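Local coordinates for hypothetical protein PH1109 (Pyrococcus horikoshii, PDB 2D59), which is an uncharacterised protein with a CoA-binding domain of the NAD(P)-binding Rossmann clan, built as a single chain round a parallel beta sheet, at residues A[18-23]-A[139-144]; A[104-109]-A[134-139]. One frame throughout, in Å; residues are numbered along the deposited sequence.

Contact 1: A[18-23]-A[139-144]; sequences ILTRYK and RLLGEK
Leu19 and Leu141 make the apolar part of this contact, near the C-terminal ends of helices 12-21 and 133-141. The CD1 methyl of Leu141 lies 3.9 Å from CB of Leu19, so one branch tip meets the base of the other side chain. Leu141 reaches it with CG beside its own backbone N (chi1 -62°). The backbones stay apart, with 8.7 Å between the CA atoms of Leu19 and Leu141. The two segments together bury 140 Å². The Leu19 side chain also touches Trp106 on strand 104-107 and Met133, Glu136 and His137 of helix 133-141.

Thr20 adds a looser contact at the border. Thr20 OG1 is 4.1 Å from Leu141 CD1 and slightly farther, 4.2 Å, from Leu141 CD2, so it lies against both methyls of Leu141. This hydroxyl is hydrogen-bonded to Arg16 O, one turn back in the helix. Arg16 NE of helix 12-21 is hydrogen-bonded to Leu140 O, which ties the two helices together.

Lys23 folds back after helix 12-21, and its NZ donates to Leu19 O at 3.0 Å. The ammonium lies in the carbonyl plane, with a C=O...N angle of 150°.

This is helix-to-helix packing between the N-terminal and C-terminal helices of a Rossmann-like alpha/beta fold.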
loop_
_atom_site.group_PDB
_atom_site.type_symbol
_atom_site.label_atom_id
_atom_site.label_comp_id
_atom_site.label_asym_id
_atom_site.label_seq_id
_atom_site.Cartn_x
_atom_site.Cartn_y
_atom_site.Cartn_z
ATOM N N ILE A 18 2.156 -2.629 12.321
ATOM C CA ILE A 18 2.575 -2.327 10.958
ATOM C C ILE A 18 2.365 -0.850 10.651
ATOM O O ILE A 18 3.216 -0.203 10.038
ATOM C CB ILE A 18 1.776 -3.163 9.935
ATOM C CG1 ILE A 18 2.205 -4.627 10.028
ATOM C CG2 ILE A 18 2.013 -2.657 8.530
ATOM C CD1 ILE A 18 3.678 -4.847 9.729
ATOM N N LEU A 19 1.216 -0.325 11.065
ATOM C CA LEU A 19 0.875 1.074 10.833
ATOM C C LEU A 19 1.723 2.008 11.686
ATOM O O LEU A 19 1.874 3.190 11.381
ATOM C CB LEU A 19 -0.609 1.309 11.150
ATOM C CG LEU A 19 -1.643 0.664 10.227
ATOM C CD1 LEU A 19 -3.037 0.832 10.820
ATOM C CD2 LEU A 19 -1.574 1.311 8.853
ATOM N N THR A 20 2.282 1.472 12.762
ATOM C CA THR A 20 3.086 2.280 13.660
ATOM C C THR A 20 4.565 2.295 13.292
ATOM O O THR A 20 5.200 3.349 13.296
ATOM C CB THR A 20 2.933 1.785 15.112
ATOM O OG1 THR A 20 1.557 1.877 15.501
ATOM C CG2 THR A 20 3.776 2.623 16.056
ATOM N N ARG A 21 5.104 1.132 12.955
ATOM C CA ARG A 21 6.520 1.029 12.621
ATOM C C ARG A 21 6.919 1.431 11.206
ATOM O O ARG A 21 8.020 1.934 10.995
ATOM C CB ARG A 21 7.009 -0.389 12.909
ATOM C CG ARG A 21 6.871 -0.785 14.371
ATOM C CD ARG A 21 7.641 0.165 15.285
ATOM N NE ARG A 21 7.543 -0.208 16.695
ATOM C CZ ARG A 21 6.411 -0.227 17.394
ATOM N NH1 ARG A 21 5.265 0.108 16.816
ATOM N NH2 ARG A 21 6.424 -0.577 18.672
ATOM N N TYR A 22 6.032 1.221 10.239
ATOM C CA TYR A 22 6.344 1.565 8.857
ATOM C C TYR A 22 5.620 2.828 8.396
ATOM O O TYR A 22 4.392 2.854 8.285
ATOM C CB TYR A 22 5.998 0.391 7.940
ATOM C CG TYR A 22 6.706 -0.891 8.320
ATOM C CD1 TYR A 22 8.099 -0.964 8.330
ATOM C CD2 TYR A 22 5.984 -2.030 8.680
ATOM C CE1 TYR A 22 8.758 -2.139 8.692
ATOM C CE2 TYR A 22 6.633 -3.209 9.043
ATOM C CZ TYR A 22 8.018 -3.256 9.047
ATOM O OH TYR A 22 8.663 -4.418 9.406
ATOM N N LYS A 23 6.397 3.874 8.128
ATOM C CA LYS A 23 5.853 5.150 7.679
ATOM C C LYS A 23 6.176 5.436 6.215
ATOM O O LYS A 23 5.659 6.395 5.650
ATOM C CB LYS A 23 6.401 6.292 8.541
ATOM C CG LYS A 23 6.097 6.158 10.023
ATOM C CD LYS A 23 4.599 6.114 10.279
ATOM C CE LYS A 23 4.300 5.983 11.764
ATOM N NZ LYS A 23 2.836 5.901 12.039
ATOM N N ARG A 139 -9.811 2.845 12.827
ATOM C CA ARG A 139 -10.353 1.985 13.876
ATOM C C ARG A 139 -9.345 1.464 14.896
ATOM O O ARG A 139 -9.711 1.169 16.033
ATOM C CB ARG A 139 -11.110 0.805 13.253
ATOM C CG ARG A 139 -10.233 -0.311 12.732
ATOM C CD ARG A 139 -11.064 -1.416 12.076
ATOM N NE ARG A 139 -10.227 -2.556 11.722
ATOM C CZ ARG A 139 -9.816 -3.482 12.584
ATOM N NH1 ARG A 139 -9.042 -4.476 12.172
ATOM N NH2 ARG A 139 -10.205 -3.432 13.852
ATOM N N LEU A 140 -8.078 1.363 14.508
ATOM C CA LEU A 140 -7.063 0.850 15.423
ATOM C C LEU A 140 -6.251 1.914 16.148
ATOM O O LEU A 140 -5.797 1.689 17.272
ATOM C CB LEU A 140 -6.110 -0.086 14.678
ATOM C CG LEU A 140 -6.746 -1.342 14.077
ATOM C CD1 LEU A 140 -5.728 -2.070 13.208
ATOM C CD2 LEU A 140 -7.245 -2.248 15.191
ATOM N N LEU A 141 -6.067 3.069 15.517
ATOM C CA LEU A 141 -5.279 4.138 16.121
ATOM C C LEU A 141 -6.041 5.453 16.278
ATOM O O LEU A 141 -5.564 6.376 16.940
ATOM C CB LEU A 141 -4.014 4.369 15.290
ATOM C CG LEU A 141 -3.036 3.192 15.180
ATOM C CD1 LEU A 141 -1.996 3.467 14.106
ATOM C CD2 LEU A 141 -2.363 2.966 16.532
ATOM N N GLY A 142 -7.220 5.534 15.670
ATOM C CA GLY A 142 -8.020 6.743 15.752
ATOM C C GLY A 142 -8.808 6.864 17.043
ATOM O O GLY A 142 -8.732 5.996 17.912
ATOM N N GLU A 143 -9.570 7.948 17.167
ATOM C CA GLU A 143 -10.374 8.194 18.358
ATOM C C GLU A 143 -11.786 7.618 18.251
ATOM O O GLU A 143 -12.160 7.054 17.220
ATOM C CB GLU A 143 -10.446 9.700 18.630
ATOM C CG GLU A 143 -9.095 10.332 18.931
ATOM C CD GLU A 143 -9.167 11.843 19.042
ATOM O OE1 GLU A 143 -9.989 12.346 19.836
ATOM O OE2 GLU A 143 -8.396 12.528 18.336
ATOM N N LYS A 144 -12.551 7.766 19.331
ATOM C CA LYS A 144 -13.931 7.286 19.432
ATOM C C LYS A 144 -14.576 6.960 18.089
ATOM O O LYS A 144 -14.957 5.785 17.885
ATOM C CB LYS A 144 -14.790 8.326 20.156
ATOM C CG LYS A 144 -14.343 8.640 21.577
ATOM C CD LYS A 144 -14.592 7.471 22.519
ATOM C CE LYS A 144 -16.078 7.198 22.682
ATOM N NZ LYS A 144 -16.337 6.068 23.617
ATOM O OXT LYS A 144 -14.701 7.886 17.260
#

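Contact 2: A[104-109]-A[134-139]; sequences VVWFQY and MREHER
The Trp106 indole meets Glu136 at its edge, and the Tyr109 ring meets the guanidinium of Arg135. Glu136 CG lies in the plane of the indole, 3.8 Å from Trp106 CZ2. The indole and carboxylate planes stand 60° apart. CG anti to the backbone N (chi1 -171°) carries the benzo end of Trp106 to the helix. Its NE1 is bonded to Arg131 O.

Arg135 bends at chi2 and chi3 and crosses the Tyr109 side chain at about a right angle. Its NH1 comes within 3.3 Å of Tyr109 CE2, with the two planes 45° apart. Tyr109 OH lies at the guanidinium edge, 3.6 Å from Arg135 NE. This is close packing without a direct hydrogen bond.

One water joins the segments. It donates to Tyr109 OH at 2.9 Å and to Glu136 OE1 at 2.8 Å.

The Glu136 carboxylate is also gripped side-on by Arg139, one turn on. Arg139 NE bonds to Glu136 OE1 at 2.8 Å from above the carboxylate plane, and Arg139 NH1 bonds to Glu136 OE2 on its syn side. OE2 has a further salt bridge to Arg131. These cationic partners would favour the charged carboxylate.

Strand 104-107 lies between strands 80-83 and 126-129 in the parallel sheet. Helix 133-141 packs on the side of the sheet from which Trp106 projects, toward the C-terminal end of the strand, and its Met134 touches helix 37-47.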
loop_
_atom_site.group_PDB
_atom_site.type_symbol
_atom_site.label_atom_id
_atom_site.label_comp_id
_atom_site.label_asym_id
_atom_site.label_seq_id
_atom_site.Cartn_x
_atom_site.Cartn_y
_atom_site.Cartn_z
ATOM N N VAL A 104 6.378 -4.949 3.685
ATOM C CA VAL A 104 4.968 -5.326 3.672
ATOM C C VAL A 104 4.290 -5.057 2.334
ATOM O O VAL A 104 4.561 -4.052 1.679
ATOM C CB VAL A 104 4.189 -4.531 4.755
ATOM C CG1 VAL A 104 2.706 -4.879 4.709
ATOM C CG2 VAL A 104 4.763 -4.822 6.132
ATOM N N VAL A 105 3.423 -5.978 1.927
ATOM C CA VAL A 105 2.643 -5.811 0.710
ATOM C C VAL A 105 1.222 -5.715 1.249
ATOM O O VAL A 105 0.756 -6.608 1.955
ATOM C CB VAL A 105 2.753 -7.022 -0.238
ATOM C CG1 VAL A 105 1.890 -6.786 -1.476
ATOM C CG2 VAL A 105 4.201 -7.227 -0.648
ATOM N N TRP A 106 0.548 -4.618 0.937
ATOM C CA TRP A 106 -0.803 -4.403 1.422
ATOM C C TRP A 106 -1.810 -4.391 0.278
ATOM O O TRP A 106 -1.833 -3.460 -0.524
ATOM C CB TRP A 106 -0.856 -3.077 2.189
ATOM C CG TRP A 106 -2.140 -2.831 2.925
ATOM C CD1 TRP A 106 -3.398 -2.812 2.394
ATOM C CD2 TRP A 106 -2.289 -2.538 4.322
ATOM N NE1 TRP A 106 -4.319 -2.523 3.370
ATOM C CE2 TRP A 106 -3.668 -2.347 4.561
ATOM C CE3 TRP A 106 -1.392 -2.409 5.391
ATOM C CZ2 TRP A 106 -4.175 -2.043 5.831
ATOM C CZ3 TRP A 106 -1.896 -2.104 6.655
ATOM C CH2 TRP A 106 -3.276 -1.923 6.861
ATOM N N PHE A 107 -2.633 -5.435 0.208
ATOM C CA PHE A 107 -3.661 -5.551 -0.822
ATOM C C PHE A 107 -4.942 -4.867 -0.354
ATOM O O PHE A 107 -5.592 -5.325 0.586
ATOM C CB PHE A 107 -3.958 -7.027 -1.107
ATOM C CG PHE A 107 -2.854 -7.748 -1.837
ATOM C CD1 PHE A 107 -2.822 -7.777 -3.230
ATOM C CD2 PHE A 107 -1.858 -8.412 -1.131
ATOM C CE1 PHE A 107 -1.812 -8.463 -3.907
ATOM C CE2 PHE A 107 -0.842 -9.102 -1.799
ATOM C CZ PHE A 107 -0.822 -9.126 -3.189
ATOM N N GLN A 108 -5.300 -3.766 -1.004
ATOM C CA GLN A 108 -6.520 -3.050 -0.656
ATOM C C GLN A 108 -7.705 -3.878 -1.163
ATOM O O GLN A 108 -7.520 -4.894 -1.834
ATOM C CB GLN A 108 -6.521 -1.665 -1.307
ATOM C CG GLN A 108 -5.481 -0.691 -0.755
ATOM C CD GLN A 108 -5.955 0.050 0.482
ATOM O OE1 GLN A 108 -7.120 0.444 0.576
ATOM N NE2 GLN A 108 -5.047 0.270 1.425
ATOM N N TYR A 109 -8.918 -3.446 -0.843
ATOM C CA TYR A 109 -10.114 -4.166 -1.262
ATOM C C TYR A 109 -10.167 -4.462 -2.762
ATOM O O TYR A 109 -9.854 -3.606 -3.591
ATOM C CB TYR A 109 -11.365 -3.384 -0.848
ATOM C CG TYR A 109 -11.531 -3.249 0.651
ATOM C CD1 TYR A 109 -11.537 -4.376 1.471
ATOM C CD2 TYR A 109 -11.694 -1.997 1.250
ATOM C CE1 TYR A 109 -11.700 -4.264 2.849
ATOM C CE2 TYR A 109 -11.858 -1.875 2.632
ATOM C CZ TYR A 109 -11.862 -3.015 3.421
ATOM O OH TYR A 109 -12.039 -2.914 4.784
ATOM N N MET A 134 -6.469 3.245 5.505
ATOM C CA MET A 134 -7.184 4.307 6.197
ATOM C C MET A 134 -8.177 3.748 7.210
ATOM O O MET A 134 -8.218 4.193 8.361
ATOM C CB MET A 134 -7.936 5.185 5.198
ATOM C CG MET A 134 -8.831 6.203 5.868
ATOM S SD MET A 134 -9.608 7.302 4.676
ATOM C CE MET A 134 -10.921 6.272 4.081
ATOM N N ARG A 135 -8.986 2.787 6.772
ATOM C CA ARG A 135 -9.977 2.173 7.643
ATOM C C ARG A 135 -9.311 1.565 8.872
ATOM O O ARG A 135 -9.772 1.759 9.999
ATOM C CB ARG A 135 -10.742 1.082 6.893
ATOM C CG ARG A 135 -12.042 0.678 7.575
ATOM C CD ARG A 135 -13.247 1.145 6.767
ATOM N NE ARG A 135 -13.533 0.250 5.648
ATOM C CZ ARG A 135 -14.388 0.526 4.668
ATOM N NH1 ARG A 135 -14.590 -0.353 3.696
ATOM N NH2 ARG A 135 -15.031 1.687 4.650
ATOM N N GLU A 136 -8.232 0.821 8.647
ATOM C CA GLU A 136 -7.509 0.184 9.746
ATOM C C GLU A 136 -6.913 1.226 10.684
ATOM O O GLU A 136 -6.977 1.087 11.910
ATOM C CB GLU A 136 -6.400 -0.721 9.197
ATOM C CG GLU A 136 -6.892 -1.952 8.451
ATOM C CD GLU A 136 -7.848 -2.789 9.278
ATOM O OE1 GLU A 136 -9.070 -2.548 9.203
ATOM O OE2 GLU A 136 -7.375 -3.681 10.013
ATOM N N HIS A 137 -6.334 2.279 10.116
ATOM C CA HIS A 137 -5.742 3.317 10.942
ATOM C C HIS A 137 -6.812 3.971 11.807
ATOM O O HIS A 137 -6.639 4.135 13.015
ATOM C CB HIS A 137 -5.050 4.361 10.064
ATOM C CG HIS A 137 -4.252 5.363 10.839
ATOM N ND1 HIS A 137 -4.828 6.434 11.485
ATOM C CD2 HIS A 137 -2.924 5.441 11.088
ATOM C CE1 HIS A 137 -3.888 7.132 12.097
ATOM N NE2 HIS A 137 -2.724 6.551 11.873
ATOM N N GLU A 138 -7.930 4.330 11.188
ATOM C CA GLU A 138 -9.022 4.960 11.916
ATOM C C GLU A 138 -9.536 4.120 13.080
ATOM O O GLU A 138 -9.679 4.623 14.196
ATOM C CB GLU A 138 -10.191 5.257 10.970
ATOM C CG GLU A 138 -9.984 6.467 10.078
ATOM C CD GLU A 138 -11.140 6.685 9.115
ATOM O OE1 GLU A 138 -11.204 7.767 8.495
ATOM O OE2 GLU A 138 -11.978 5.770 8.975
ATOM N N ARG A 139 -9.811 2.845 12.827
ATOM C CA ARG A 139 -10.353 1.985 13.876
ATOM C C ARG A 139 -9.345 1.464 14.896
ATOM O O ARG A 139 -9.711 1.169 16.033
ATOM C CB ARG A 139 -11.110 0.805 13.253
ATOM C CG ARG A 139 -10.233 -0.311 12.732
ATOM C CD ARG A 139 -11.064 -1.416 12.076
ATOM N NE ARG A 139 -10.227 -2.556 11.722
ATOM C CZ ARG A 139 -9.816 -3.482 12.584
ATOM N NH1 ARG A 139 -9.042 -4.476 12.172
ATOM N NH2 ARG A 139 -10.205 -3.432 13.852
HETATM O O HOH W 1 -9.866 -2.172 6.499
#

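How the contacts relate
The centres of the two contacts lie 10 Å apart, and both lie to one side of the molecule. Both use helix 133-141 and share Arg139. Along the chain, 18-23 comes first, then 104-109, then 134-139 and 139-144, so the segments of contact 2 fall between those of contact 1 and meet them at Arg139. They also touch each other. Leu19 CD1 packs 3.7 Å from His137 N, and Ile18 CD1 lies 3.8 Å from Val104 CG2. Helix 133-141 thus meets the strand 104-107 region of the central sheet in contact 2 and helix 12-21 in contact 1. Together they join the two chain-terminal helices to the sheet core.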